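Local coordinates for putative cytoplasmic protein (Salmonella typhimurium LT2, PDB 2Q02) that is of uncertain function but carries a zinc-bearing xylose isomerase-like TIM barrel and may be an isomerase, at residues L19-F24 against R57-K62; F25-R30 against A257-Q262; Q135-P140 against I193-L198; R149-A154 against F165-D170. All coordinates share one frame; numbering follows the deposited sequence. Where two conformers were deposited one is given.

Followed from the N terminus, after strand 9-12 the chain enters helix 21-30, which serves two contacts. Interaction 1 closes a loop when helix 53-62 comes back beside it, around strand 35-39. Interaction 2 opens on the same helix before that loop has closed and is completed only by helix 256-271, so the two cross and touch, joining the last helix of the barrel to the first. Interaction 3 lies inside this long loop and links strands 135-138 and 193-198. Nested within it in turn, interaction 4 packs helix 151-161 on strand 166-170, the strand between those two. Interactions 3 and 4 share the zinc ion; interactions 1 and 2 lie far from it.

Interaction 1: residues L19-F24 against R57-K62; sequences LSIEAF and RNLAEK
The carboxylate of Glu22 is the flat group of this contact, and one of its faces is covered by Leu59. Leu59 CD2 stands over the middle of the group, 3.7 Å from Glu22 CD and only slightly farther from both oxygens. Lys62 approaches differently, beyond one oxygen: its NZ is 3.8 Å from Glu22 OE2, a long salt bridge that probably adds only modestly to the hold. A firmer polar partner for OE2 is Tyr63, whose hydroxyl group is hydrogen-bonded to it.

Glu22 reaches across because its CG is anti to the backbone N (chi1 179°) and the chain beyond stays extended, laying its methylenes at about a right angle to the Leu59 side chain. The other methyl of Leu59 closes the apolar part, with CD1 4.1 Å from Glu22 CB and 4.2 Å from Ile21 CG2. Glu22 and Leu59 are also the closest backbone pair, their CA atoms 6.5 Å apart. Just before the contact, Ser20 is the N-cap of the helix that carries Ile21 and Glu22: Ala23 N donates to Ser20 OG at 3.2 Å, an almost straight bond of 171°.

The contact thus pairs the first turn of helix 21-30 with the last turns of helix 53-62, successive outer helices of the barrel. Phe25, one turn on, packs against Leu59 and Ala60, while Leu19 leans toward helix 256-271.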
loop_
_atom_site.group_PDB
_atom_site.type_symbol
_atom_site.label_atom_id
_atom_site.label_comp_id
_atom_site.label_asym_id
_atom_site.label_seq_id
_atom_site.Cartn_x
_atom_site.Cartn_y
_atom_site.Cartn_z
ATOM N N LEU A 19 -9.869 -15.690 -3.793
ATOM C CA LEU A 19 -10.964 -15.193 -4.635
ATOM C C LEU A 19 -10.503 -14.720 -6.004
ATOM O O LEU A 19 -9.504 -13.985 -6.119
ATOM C CB LEU A 19 -11.661 -14.012 -3.951
ATOM C CG LEU A 19 -12.385 -14.349 -2.650
ATOM C CD1 LEU A 19 -12.991 -13.087 -2.047
ATOM C CD2 LEU A 19 -13.452 -15.422 -2.900
ATOM N N SER A 20 -11.259 -15.099 -7.035
ATOM C CA SER A 20 -11.044 -14.550 -8.361
ATOM C C SER A 20 -11.298 -13.052 -8.314
ATOM O O SER A 20 -11.895 -12.544 -7.368
ATOM C CB SER A 20 -11.996 -15.167 -9.374
ATOM O OG SER A 20 -13.258 -14.524 -9.314
ATOM N N ILE A 21 -10.875 -12.349 -9.353
ATOM C CA ILE A 21 -11.053 -10.905 -9.394
ATOM C C ILE A 21 -12.528 -10.495 -9.331
ATOM O O ILE A 21 -12.840 -9.531 -8.646
ATOM C CB ILE A 21 -10.358 -10.275 -10.622
ATOM C CG1 ILE A 21 -8.832 -10.426 -10.486
ATOM C CG2 ILE A 21 -10.753 -8.804 -10.761
ATOM C CD1 ILE A 21 -8.018 -9.859 -11.629
ATOM N N GLU A 22 -13.423 -11.208 -10.027
ATOM C CA GLU A 22 -14.864 -10.864 -9.963
ATOM C C GLU A 22 -15.478 -11.156 -8.591
ATOM O O GLU A 22 -16.294 -10.368 -8.112
ATOM C CB GLU A 22 -15.726 -11.525 -11.054
ATOM C CG GLU A 22 -17.215 -11.138 -10.905
ATOM C CD GLU A 22 -18.054 -11.367 -12.153
ATOM O OE1 GLU A 22 -17.645 -12.191 -12.998
ATOM O OE2 GLU A 22 -19.137 -10.738 -12.289
ATOM N N ALA A 23 -15.094 -12.280 -7.984
ATOM C CA ALA A 23 -15.531 -12.615 -6.630
ATOM C C ALA A 23 -15.039 -11.573 -5.620
ATOM O O ALA A 23 -15.750 -11.199 -4.697
ATOM C CB ALA A 23 -15.032 -14.013 -6.244
ATOM N N PHE A 24 -13.812 -11.110 -5.813
ATOM C CA PHE A 24 -13.222 -10.107 -4.935
ATOM C C PHE A 24 -13.950 -8.766 -5.085
ATOM O O PHE A 24 -14.350 -8.155 -4.095
ATOM C CB PHE A 24 -11.717 -9.977 -5.202
ATOM C CG PHE A 24 -11.095 -8.780 -4.570
ATOM C CD1 PHE A 24 -11.175 -8.588 -3.208
ATOM C CD2 PHE A 24 -10.418 -7.843 -5.338
ATOM C CE1 PHE A 24 -10.607 -7.481 -2.613
ATOM C CE2 PHE A 24 -9.830 -6.727 -4.746
ATOM C CZ PHE A 24 -9.939 -6.545 -3.381
ATOM N N ARG A 57 -11.355 -3.927 -16.503
ATOM C CA ARG A 57 -12.000 -2.610 -16.540
ATOM C C ARG A 57 -13.508 -2.726 -16.416
ATOM O O ARG A 57 -14.120 -2.016 -15.623
ATOM C CB ARG A 57 -11.717 -1.886 -17.860
ATOM C CG ARG A 57 -10.446 -1.059 -17.927
ATOM C CD ARG A 57 -10.553 -0.075 -19.088
ATOM N NE ARG A 57 -9.247 0.419 -19.527
ATOM C CZ ARG A 57 -8.773 1.666 -19.374
ATOM N NH1 ARG A 57 -9.483 2.634 -18.793
ATOM N NH2 ARG A 57 -7.556 1.950 -19.827
ATOM N N ASN A 58 -14.098 -3.614 -17.216
ATOM C CA ASN A 58 -15.551 -3.843 -17.190
ATOM C C ASN A 58 -16.056 -4.339 -15.846
ATOM O O ASN A 58 -17.141 -3.941 -15.417
ATOM C CB ASN A 58 -15.975 -4.832 -18.278
ATOM C CG ASN A 58 -15.746 -4.288 -19.680
ATOM O OD1 ASN A 58 -15.176 -3.210 -19.862
ATOM N ND2 ASN A 58 -16.185 -5.036 -20.677
ATOM N N LEU A 59 -15.269 -5.203 -15.197
ATOM C CA LEU A 59 -15.584 -5.696 -13.855
ATOM C C LEU A 59 -15.581 -4.553 -12.843
ATOM O O LEU A 59 -16.543 -4.364 -12.090
ATOM C CB LEU A 59 -14.596 -6.797 -13.437
ATOM C CG LEU A 59 -14.757 -8.156 -14.141
ATOM C CD1 LEU A 59 -13.697 -9.129 -13.669
ATOM C CD2 LEU A 59 -16.135 -8.749 -13.925
ATOM N N ALA A 60 -14.515 -3.768 -12.848
ATOM C CA ALA A 60 -14.413 -2.631 -11.939
ATOM C C ALA A 60 -15.593 -1.697 -12.101
ATOM O O ALA A 60 -16.159 -1.234 -11.121
ATOM C CB ALA A 60 -13.134 -1.885 -12.178
ATOM N N GLU A 61 -15.966 -1.441 -13.347
ATOM C CA GLU A 61 -17.070 -0.548 -13.672
ATOM C C GLU A 61 -18.441 -1.163 -13.317
ATOM O O GLU A 61 -19.362 -0.452 -12.902
ATOM C CB GLU A 61 -16.988 -0.183 -15.147
ATOM C CG GLU A 61 -18.070 0.779 -15.623
ATOM C CD GLU A 61 -17.928 1.148 -17.104
ATOM O OE1 GLU A 61 -16.775 1.107 -17.629
ATOM O OE2 GLU A 61 -18.963 1.488 -17.734
ATOM N N LYS A 62 -18.560 -2.478 -13.477
ATOM C CA LYS A 62 -19.772 -3.230 -13.116
ATOM C C LYS A 62 -20.085 -3.171 -11.615
ATOM O O LYS A 62 -21.257 -3.129 -11.217
ATOM C CB LYS A 62 -19.583 -4.693 -13.558
ATOM C CG LYS A 62 -20.707 -5.651 -13.268
ATOM C CD LYS A 62 -20.345 -7.027 -13.809
ATOM C CE LYS A 62 -21.565 -7.906 -13.997
ATOM N NZ LYS A 62 -22.063 -8.372 -12.694
#

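Interaction 2: residues F25-R30 against A257-Q262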
loop_
_atom_site.group_PDB
_atom_site.type_symbol
_atom_site.label_atom_id
_atom_site.label_comp_id
_atom_site.label_asym_id
_atom_site.label_seq_id
_atom_site.Cartn_x
_atom_site.Cartn_y
_atom_site.Cartn_z
ATOM N N PHE A 25 -14.147 -8.337 -6.328
ATOM C CA PHE A 25 -14.846 -7.081 -6.628
ATOM C C PHE A 25 -16.285 -7.111 -6.130
ATOM O O PHE A 25 -16.780 -6.112 -5.606
ATOM C CB PHE A 25 -14.852 -6.796 -8.150
ATOM C CG PHE A 25 -13.536 -6.261 -8.714
ATOM C CD1 PHE A 25 -12.333 -6.344 -8.012
ATOM C CD2 PHE A 25 -13.509 -5.694 -9.982
ATOM C CE1 PHE A 25 -11.159 -5.856 -8.552
ATOM C CE2 PHE A 25 -12.323 -5.203 -10.516
ATOM C CZ PHE A 25 -11.157 -5.291 -9.800
ATOM N N ARG A 26 -16.946 -8.254 -6.306
ATOM C CA ARG A 26 -18.350 -8.425 -5.906
ATOM C C ARG A 26 -18.484 -8.298 -4.377
ATOM O O ARG A 26 -19.435 -7.699 -3.879
ATOM C CB ARG A 26 -18.916 -9.768 -6.425
ATOM C CG ARG A 26 -20.400 -9.992 -6.111
ATOM C CD ARG A 26 -20.975 -11.233 -6.798
ATOM N NE ARG A 26 -20.138 -12.414 -6.571
ATOM C CZ ARG A 26 -19.735 -13.285 -7.505
ATOM N NH1 ARG A 26 -20.113 -13.176 -8.782
ATOM N NH2 ARG A 26 -18.955 -14.305 -7.145
ATOM N N LEU A 27 -17.510 -8.835 -3.646
ATOM C CA LEU A 27 -17.473 -8.737 -2.180
ATOM C C LEU A 27 -17.336 -7.283 -1.723
ATOM O O LEU A 27 -18.095 -6.823 -0.856
ATOM C CB LEU A 27 -16.320 -9.596 -1.635
ATOM C CG LEU A 27 -16.079 -9.702 -0.135
ATOM C CD1 LEU A 27 -15.366 -11.005 0.139
ATOM C CD2 LEU A 27 -15.283 -8.518 0.381
ATOM N N VAL A 28 -16.381 -6.565 -2.322
ATOM C CA VAL A 28 -16.134 -5.160 -1.984
ATOM C C VAL A 28 -17.385 -4.295 -2.245
ATOM O O VAL A 28 -17.699 -3.403 -1.453
ATOM C CB VAL A 28 -14.912 -4.604 -2.750
ATOM C CG1 VAL A 28 -14.752 -3.099 -2.530
ATOM C CG2 VAL A 28 -13.647 -5.335 -2.340
ATOM N N LYS A 29 -18.111 -4.575 -3.331
ATOM C CA LYS A 29 -19.382 -3.875 -3.600
ATOM C C LYS A 29 -20.460 -4.263 -2.572
ATOM O O LYS A 29 -21.171 -3.381 -2.086
ATOM C CB LYS A 29 -19.869 -4.058 -5.051
ATOM C CG LYS A 29 -21.347 -3.597 -5.306
ATOM C CD LYS A 29 -21.463 -2.532 -6.403
ATOM C CE LYS A 29 -22.931 -2.115 -6.693
ATOM N NZ LYS A 29 -23.766 -3.227 -7.259
ATOM N N ARG A 30 -20.569 -5.550 -2.219
ATOM C CA ARG A 30 -21.497 -5.998 -1.168
ATOM C C ARG A 30 -21.266 -5.226 0.145
ATOM O O ARG A 30 -22.214 -4.903 0.864
ATOM C CB ARG A 30 -21.388 -7.524 -0.922
ATOM C CG ARG A 30 -22.223 -8.426 -1.869
ATOM C CD ARG A 30 -22.177 -9.927 -1.467
ATOM N NE ARG A 30 -21.035 -10.623 -2.071
ATOM C CZ ARG A 30 -20.000 -11.161 -1.419
ATOM N NH1 ARG A 30 -19.916 -11.147 -0.100
ATOM N NH2 ARG A 30 -19.026 -11.730 -2.110
ATOM N N ALA A 257 -17.453 -14.720 3.919
ATOM C CA ALA A 257 -18.154 -14.188 5.082
ATOM C C ALA A 257 -17.153 -13.670 6.129
ATOM O O ALA A 257 -17.292 -12.542 6.601
ATOM C CB ALA A 257 -19.080 -15.260 5.686
ATOM N N GLU A 258 -16.149 -14.489 6.469
ATOM C CA GLU A 258 -15.114 -14.119 7.449
ATOM C C GLU A 258 -14.360 -12.848 7.017
ATOM O O GLU A 258 -14.039 -11.990 7.855
ATOM C CB GLU A 258 -14.134 -15.287 7.645
ATOM C CG GLU A 258 -12.938 -15.020 8.591
ATOM C CD GLU A 258 -13.212 -15.402 10.057
ATOM O OE1 GLU A 258 -13.426 -16.613 10.358
ATOM O OE2 GLU A 258 -13.186 -14.481 10.907
ATOM N N ILE A 259 -14.087 -12.738 5.711
ATOM C CA ILE A 259 -13.444 -11.555 5.121
ATOM C C ILE A 259 -14.324 -10.335 5.318
ATOM O O ILE A 259 -13.823 -9.269 5.699
ATOM C CB ILE A 259 -13.169 -11.730 3.601
ATOM C CG1 ILE A 259 -12.053 -12.739 3.347
ATOM C CG2 ILE A 259 -12.742 -10.424 2.951
ATOM C CD1 ILE A 259 -11.886 -13.063 1.848
ATOM N N GLU A 260 -15.622 -10.477 5.050
ATOM C CA GLU A 260 -16.564 -9.370 5.239
ATOM C C GLU A 260 -16.575 -8.914 6.702
ATOM O O GLU A 260 -16.603 -7.717 6.972
ATOM C CB GLU A 260 -17.983 -9.749 4.779
ATOM C CG GLU A 260 -18.170 -9.894 3.249
ATOM C CD GLU A 260 -19.569 -10.390 2.838
ATOM O OE1 GLU A 260 -20.503 -9.572 2.748
ATOM O OE2 GLU A 260 -19.744 -11.596 2.579
ATOM N N GLU A 261 -16.535 -9.869 7.633
ATOM C CA GLU A 261 -16.560 -9.584 9.074
ATOM C C GLU A 261 -15.348 -8.782 9.543
ATOM O O GLU A 261 -15.467 -7.872 10.352
ATOM C CB GLU A 261 -16.616 -10.897 9.878
ATOM C CG GLU A 261 -17.973 -11.628 9.882
ATOM C CD GLU A 261 -17.904 -12.997 10.579
ATOM O OE1 GLU A 261 -16.859 -13.323 11.194
ATOM O OE2 GLU A 261 -18.889 -13.760 10.517
ATOM N N GLN A 262 -14.180 -9.137 9.036
ATOM C CA GLN A 262 -12.917 -8.529 9.469
ATOM C C GLN A 262 -12.748 -7.113 8.953
ATOM O O GLN A 262 -12.137 -6.268 9.604
ATOM C CB GLN A 262 -11.757 -9.375 8.977
ATOM C CG GLN A 262 -11.725 -10.773 9.588
ATOM C CD GLN A 262 -10.861 -10.867 10.830
ATOM O OE1 GLN A 262 -10.300 -9.878 11.300
ATOM N NE2 GLN A 262 -10.747 -12.072 11.364
#
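Leu27 and Ile259 make the apolar part of this helix pair. Leu27 points CG anti to its backbone N (chi1 -178°), which carries both methyls across the gap: CD1 is 3.9 Å from Ile259 CG2 and CD2 is 4.1 Å from the same methyl, the two side chains meeting at about a right angle. The aliphatic part of Glu260 extends this surface, its CG lying 4.0 Å from Leu27 CG.

The charged part lies at the more exposed margin. In the conformer described, Arg30 NH1 forms a salt bridge of 2.7 Å to Glu260 OE2, which lies at the edge of the guanidinium, in its plane; the carboxylate itself is turned 73° from that plane. Leu27 CA of its own helix lies over one guanidinium face, toward its rim, and NH2 has a second acidic partner in Glu256.

The axes of segments 25-30 and 257-262 approach to 10.8 Å and cross at -44°, the CA atoms of Leu27 and Glu260 being the nearest pair. Helix 256-271, last of the barrel's outer layer, is thereby set beside helix 21-30, its first, while Phe25 and Val28 of the latter face strand 35-39.

Interaction 3: residues Q135-P140 against I193-L198; sequences QGLVEP and IGLVHL. With ZN (zinc ion), chain E.
The zinc site of the barrel is where Glu139 and His197 meet, each giving the metal one atom. Glu139 OE2 and His197 ND1 both lie 2.1 Å from the zinc ion, whereas Glu139 OE1 stays 3.2 Å from it, so the carboxylate binds through a single oxygen. The two ligand atoms, Glu139 OE2 and His197 ND1, are 3.5 Å apart, held together by the shared metal and not by a direct bond. Carboxylate and imidazole planes are turned 69° from each other, the side chains crossing at about a right angle. An extended chain with CG anti to the backbone N (chi1 177°) brings the Glu139 carboxylate inward to the metal. On the far side of the imidazole, NE2 is hydrogen-bonded to Glu37, which, together with the bond from ND1 to zinc, helps fix the rotation of the ring and makes Glu37 a second-shell residue. Asp170 and Glu245 complete the protein ligands.

In the eight-stranded parallel TIM barrel, strands 135-138 and 193-198 are not neighbours: strand 166-170 runs between them, so they meet through side chains directed into the barrel, without backbone bonds to each other. Toward the N-terminal ends of the two strands the contact becomes apolar. Leu137 sends its two methyls to successive residues of the far strand, CD2 to Gly194 CA at 3.8 Å and CD1 to Leu195 CB at 3.9 Å. Gly194 has no side chain, which lets the methyl lie directly against its backbone, while Leu195 CD2 also packs on Leu137 CD1 at 3.9 Å.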
loop_
_atom_site.group_PDB
_atom_site.type_symbol
_atom_site.label_atom_id
_atom_site.label_comp_id
_atom_site.label_asym_id
_atom_site.label_seq_id
_atom_site.Cartn_x
_atom_site.Cartn_y
_atom_site.Cartn_z
ATOM N N GLN A 135 0.482 7.770 -11.445
ATOM C CA GLN A 135 1.086 8.361 -10.249
ATOM C C GLN A 135 1.974 7.357 -9.564
ATOM O O GLN A 135 1.741 6.151 -9.618
ATOM C CB GLN A 135 0.023 8.839 -9.255
ATOM C CG GLN A 135 -0.816 10.043 -9.742
ATOM C CD GLN A 135 -2.087 10.273 -8.924
ATOM O OE1 GLN A 135 -2.276 9.711 -7.830
ATOM N NE2 GLN A 135 -2.978 11.093 -9.461
ATOM N N GLY A 136 3.007 7.856 -8.916
ATOM C CA GLY A 136 3.923 7.000 -8.174
ATOM C C GLY A 136 3.766 7.151 -6.674
ATOM O O GLY A 136 3.643 8.264 -6.147
ATOM N N LEU A 137 3.764 6.014 -5.991
ATOM C CA LEU A 137 3.722 5.991 -4.544
ATOM C C LEU A 137 4.969 5.251 -4.009
ATOM O O LEU A 137 5.142 4.036 -4.238
ATOM C CB LEU A 137 2.430 5.308 -4.062
ATOM C CG LEU A 137 1.130 6.080 -4.211
ATOM C CD1 LEU A 137 -0.030 5.205 -3.813
ATOM C CD2 LEU A 137 1.181 7.364 -3.373
ATOM N N VAL A 138 5.844 5.999 -3.328
ATOM C CA VAL A 138 7.042 5.429 -2.718
ATOM C C VAL A 138 6.705 4.939 -1.326
ATOM O O VAL A 138 6.301 5.730 -0.466
ATOM C CB VAL A 138 8.154 6.471 -2.618
ATOM C CG1 VAL A 138 9.317 5.933 -1.828
ATOM C CG2 VAL A 138 8.590 6.929 -4.035
ATOM N N GLU A 139 6.851 3.638 -1.104
ATOM C CA GLU A 139 6.544 3.041 0.202
ATOM C C GLU A 139 7.816 2.633 0.920
ATOM O O GLU A 139 8.409 1.608 0.579
ATOM C CB GLU A 139 5.697 1.788 0.047
ATOM C CG GLU A 139 5.406 1.068 1.366
ATOM C CD GLU A 139 4.260 0.089 1.256
ATOM O OE1 GLU A 139 3.987 -0.370 0.131
ATOM O OE2 GLU A 139 3.639 -0.222 2.295
ATOM N N PRO A 140 8.250 3.424 1.907
ATOM C CA PRO A 140 9.318 2.966 2.775
ATOM C C PRO A 140 8.963 1.663 3.521
ATOM O O PRO A 140 7.808 1.462 3.945
ATOM C CB PRO A 140 9.491 4.111 3.785
ATOM C CG PRO A 140 8.814 5.285 3.229
ATOM C CD PRO A 140 7.799 4.789 2.233
ATOM N N ILE A 193 1.581 12.655 1.581
ATOM C CA ILE A 193 1.294 11.253 1.858
ATOM C C ILE A 193 0.142 10.901 0.921
ATOM O O ILE A 193 -0.965 11.447 1.062
ATOM C CB ILE A 193 0.858 11.045 3.340
ATOM C CG1 ILE A 193 2.049 11.197 4.279
ATOM C CG2 ILE A 193 0.228 9.660 3.557
ATOM C CD1 ILE A 193 1.636 11.320 5.732
ATOM N N GLY A 194 0.380 9.994 -0.019
ATOM C CA GLY A 194 -0.620 9.706 -1.057
ATOM C C GLY A 194 -1.593 8.587 -0.730
ATOM O O GLY A 194 -2.662 8.483 -1.341
ATOM N N LEU A 195 -1.199 7.726 0.204
ATOM C CA LEU A 195 -2.034 6.613 0.618
ATOM C C LEU A 195 -1.550 6.084 1.947
ATOM O O LEU A 195 -0.387 6.273 2.302
ATOM C CB LEU A 195 -1.958 5.527 -0.425
ATOM C CG LEU A 195 -2.729 4.241 -0.224
ATOM C CD1 LEU A 195 -4.177 4.527 -0.243
ATOM C CD2 LEU A 195 -2.364 3.251 -1.341
ATOM N N VAL A 196 -2.450 5.441 2.687
ATOM C CA VAL A 196 -2.081 4.781 3.942
ATOM C C VAL A 196 -2.516 3.320 3.900
ATOM O O VAL A 196 -3.631 3.018 3.463
ATOM C CB VAL A 196 -2.687 5.487 5.187
ATOM C CG1 VAL A 196 -2.338 4.745 6.445
ATOM C CG2 VAL A 196 -2.195 6.946 5.269
ATOM N N HIS A 197 -1.601 2.435 4.316
ATOM C CA HIS A 197 -1.832 1.004 4.393
ATOM C C HIS A 197 -1.962 0.613 5.871
ATOM O O HIS A 197 -1.054 0.882 6.681
ATOM C CB HIS A 197 -0.679 0.204 3.770
ATOM C CG HIS A 197 -0.766 0.035 2.284
ATOM N ND1 HIS A 197 0.209 -0.606 1.560
ATOM C CD2 HIS A 197 -1.695 0.438 1.383
ATOM C CE1 HIS A 197 -0.115 -0.606 0.279
ATOM N NE2 HIS A 197 -1.266 0.025 0.144
ATOM N N LEU A 198 -3.091 -0.019 6.208
ATOM C CA LEU A 198 -3.419 -0.409 7.561
ATOM C C LEU A 198 -3.430 -1.935 7.626
ATOM O O LEU A 198 -3.798 -2.637 6.659
ATOM C CB LEU A 198 -4.792 0.129 7.986
ATOM C CG LEU A 198 -5.110 1.633 7.932
ATOM C CD1 LEU A 198 -6.602 1.894 8.265
ATOM C CD2 LEU A 198 -4.208 2.406 8.864
HETATM ZN ZN ZN E . 1.971 -1.523 2.371
#

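Interaction 4: residues R149-A154 against F165-D170; sequences RSAVWA and FKVLLD. With ZN (zinc ion), chain E.
Apolar helix-on-strand packing joins Ala151 and Ala154 to Val167, in the layer between the barrel wall and its outer helices. Val167 divides its methyls between the two alanines: CG1 lies 4.0 Å from Ala151 CB, and CG2 lies 3.8 Å from Ala154 CB. The same CG2 also comes within 3.9 Å of Ala151 O, so the valine reaches the helix backbone as well as its side chains. With CG1 anti to the backbone N (chi1 158°), both branches of the fork face the helix. The small alanines let the strand come close, the nearest CA atoms, those of Ala151 and Val167, being 6.7 Å apart.

This helix is the crossover of a beta-alpha-beta unit, strand 135-138, helix 151-161 and strand 166-170, the repeating step of a TIM barrel. Ser150 caps its start, OG accepting from Trp153 N at 3.1 Å, and farther along Gln155 and Ile158 also cover Val167. Three residues beyond the valine, where the strand ends, Asp170 OD2 binds the zinc ion at 2.0 Å and accepts a hydrogen bond from Arg215, while OD1 makes a weak capping bond to Phe172 N of the next helix.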
loop_
_atom_site.group_PDB
_atom_site.type_symbol
_atom_site.label_atom_id
_atom_site.label_comp_id
_atom_site.label_asym_id
_atom_site.label_seq_id
_atom_site.Cartn_x
_atom_site.Cartn_y
_atom_site.Cartn_z
ATOM N N ARG A 149 13.750 3.538 5.011
ATOM C CA ARG A 149 12.864 3.217 6.127
ATOM C C ARG A 149 12.017 4.381 6.636
ATOM O O ARG A 149 10.941 4.176 7.209
ATOM C CB ARG A 149 13.729 2.732 7.284
ATOM C CG ARG A 149 14.725 1.692 6.870
ATOM C CD ARG A 149 15.597 1.326 8.032
ATOM N NE ARG A 149 14.820 0.772 9.131
ATOM C CZ ARG A 149 15.153 0.847 10.409
ATOM N NH1 ARG A 149 16.259 1.475 10.783
ATOM N NH2 ARG A 149 14.365 0.284 11.322
ATOM N N SER A 150 12.522 5.601 6.450
ATOM C CA SER A 150 11.864 6.808 6.945
ATOM C C SER A 150 10.990 7.419 5.865
ATOM O O SER A 150 11.451 7.699 4.743
ATOM C CB SER A 150 12.880 7.850 7.415
ATOM O OG SER A 150 12.246 9.096 7.681
ATOM N N ALA A 151 9.728 7.624 6.216
ATOM C CA ALA A 151 8.798 8.364 5.378
ATOM C C ALA A 151 9.224 9.830 5.227
ATOM O O ALA A 151 9.090 10.414 4.138
ATOM C CB ALA A 151 7.374 8.263 5.929
ATOM N N VAL A 152 9.741 10.415 6.311
ATOM C CA VAL A 152 10.224 11.802 6.308
ATOM C C VAL A 152 11.356 11.981 5.287
ATOM O O VAL A 152 11.326 12.897 4.469
ATOM C CB VAL A 152 10.715 12.213 7.727
ATOM C CG1 VAL A 152 11.625 13.451 7.669
ATOM C CG2 VAL A 152 9.546 12.433 8.659
ATOM N N TRP A 153 12.340 11.094 5.357
ATOM C CA TRP A 153 13.510 11.110 4.481
ATOM C C TRP A 153 13.088 10.807 3.036
ATOM O O TRP A 153 13.601 11.419 2.105
ATOM C CB TRP A 153 14.542 10.105 5.001
ATOM C CG TRP A 153 15.806 9.973 4.240
ATOM C CD1 TRP A 153 16.252 8.857 3.600
ATOM C CD2 TRP A 153 16.823 10.977 4.054
ATOM N NE1 TRP A 153 17.477 9.100 3.018
ATOM C CE2 TRP A 153 17.855 10.389 3.288
ATOM C CE3 TRP A 153 16.965 12.312 4.469
ATOM C CZ2 TRP A 153 19.019 11.088 2.919
ATOM C CZ3 TRP A 153 18.145 13.018 4.098
ATOM C CH2 TRP A 153 19.147 12.397 3.332
ATOM N N ALA A 154 12.140 9.881 2.865
ATOM C CA ALA A 154 11.577 9.594 1.549
ATOM C C ALA A 154 10.935 10.843 0.922
ATOM O O ALA A 154 11.090 11.087 -0.270
ATOM C CB ALA A 154 10.560 8.459 1.639
ATOM N N PHE A 165 5.711 12.442 -7.241
ATOM C CA PHE A 165 5.438 11.263 -6.431
ATOM C C PHE A 165 5.097 11.623 -5.008
ATOM O O PHE A 165 5.437 12.712 -4.526
ATOM C CB PHE A 165 6.632 10.294 -6.397
ATOM C CG PHE A 165 6.836 9.487 -7.667
ATOM C CD1 PHE A 165 6.084 9.716 -8.825
ATOM C CD2 PHE A 165 7.817 8.505 -7.700
ATOM C CE1 PHE A 165 6.305 8.972 -9.980
ATOM C CE2 PHE A 165 8.034 7.750 -8.841
ATOM C CZ PHE A 165 7.272 7.972 -9.983
ATOM N N LYS A 166 4.386 10.699 -4.349
ATOM C CA LYS A 166 4.026 10.845 -2.945
ATOM C C LYS A 166 4.432 9.605 -2.144
ATOM O O LYS A 166 4.739 8.556 -2.692
ATOM C CB LYS A 166 2.527 11.086 -2.802
ATOM C CG LYS A 166 2.060 12.500 -3.155
ATOM C CD LYS A 166 0.540 12.565 -3.201
ATOM C CE LYS A 166 -0.005 13.949 -2.893
ATOM N NZ LYS A 166 -0.157 14.830 -4.081
ATOM N N VAL A 167 4.406 9.727 -0.831
ATOM C CA VAL A 167 4.784 8.636 0.030
ATOM C C VAL A 167 3.557 7.810 0.408
ATOM O O VAL A 167 2.470 8.359 0.649
ATOM C CB VAL A 167 5.519 9.165 1.315
ATOM C CG1 VAL A 167 5.462 8.165 2.461
ATOM C CG2 VAL A 167 6.958 9.524 0.985
ATOM N N LEU A 168 3.753 6.490 0.442
ATOM C CA LEU A 168 2.762 5.551 0.912
ATOM C C LEU A 168 3.121 5.170 2.365
ATOM O O LEU A 168 4.131 4.495 2.631
ATOM C CB LEU A 168 2.765 4.324 0.006
ATOM C CG LEU A 168 1.538 3.437 0.102
ATOM C CD1 LEU A 168 1.659 2.293 -0.938
ATOM C CD2 LEU A 168 1.306 2.908 1.549
ATOM N N LEU A 169 2.302 5.641 3.298
ATOM C CA LEU A 169 2.545 5.397 4.698
ATOM C C LEU A 169 1.867 4.072 5.095
ATOM O O LEU A 169 0.647 3.937 5.069
ATOM C CB LEU A 169 2.023 6.580 5.526
ATOM C CG LEU A 169 2.561 6.780 6.945
ATOM C CD1 LEU A 169 1.901 8.021 7.511
ATOM C CD2 LEU A 169 2.323 5.580 7.867
ATOM N N ASP A 170 2.671 3.102 5.466
ATOM C CA ASP A 170 2.171 1.817 5.901
ATOM C C ASP A 170 2.385 1.673 7.430
ATOM O O ASP A 170 3.521 1.751 7.915
ATOM C CB ASP A 170 2.928 0.774 5.110
ATOM C CG ASP A 170 2.406 -0.589 5.311
ATOM O OD1 ASP A 170 2.287 -0.989 6.482
ATOM O OD2 ASP A 170 2.135 -1.255 4.296
HETATM ZN ZN ZN E . 1.971 -1.523 2.371
#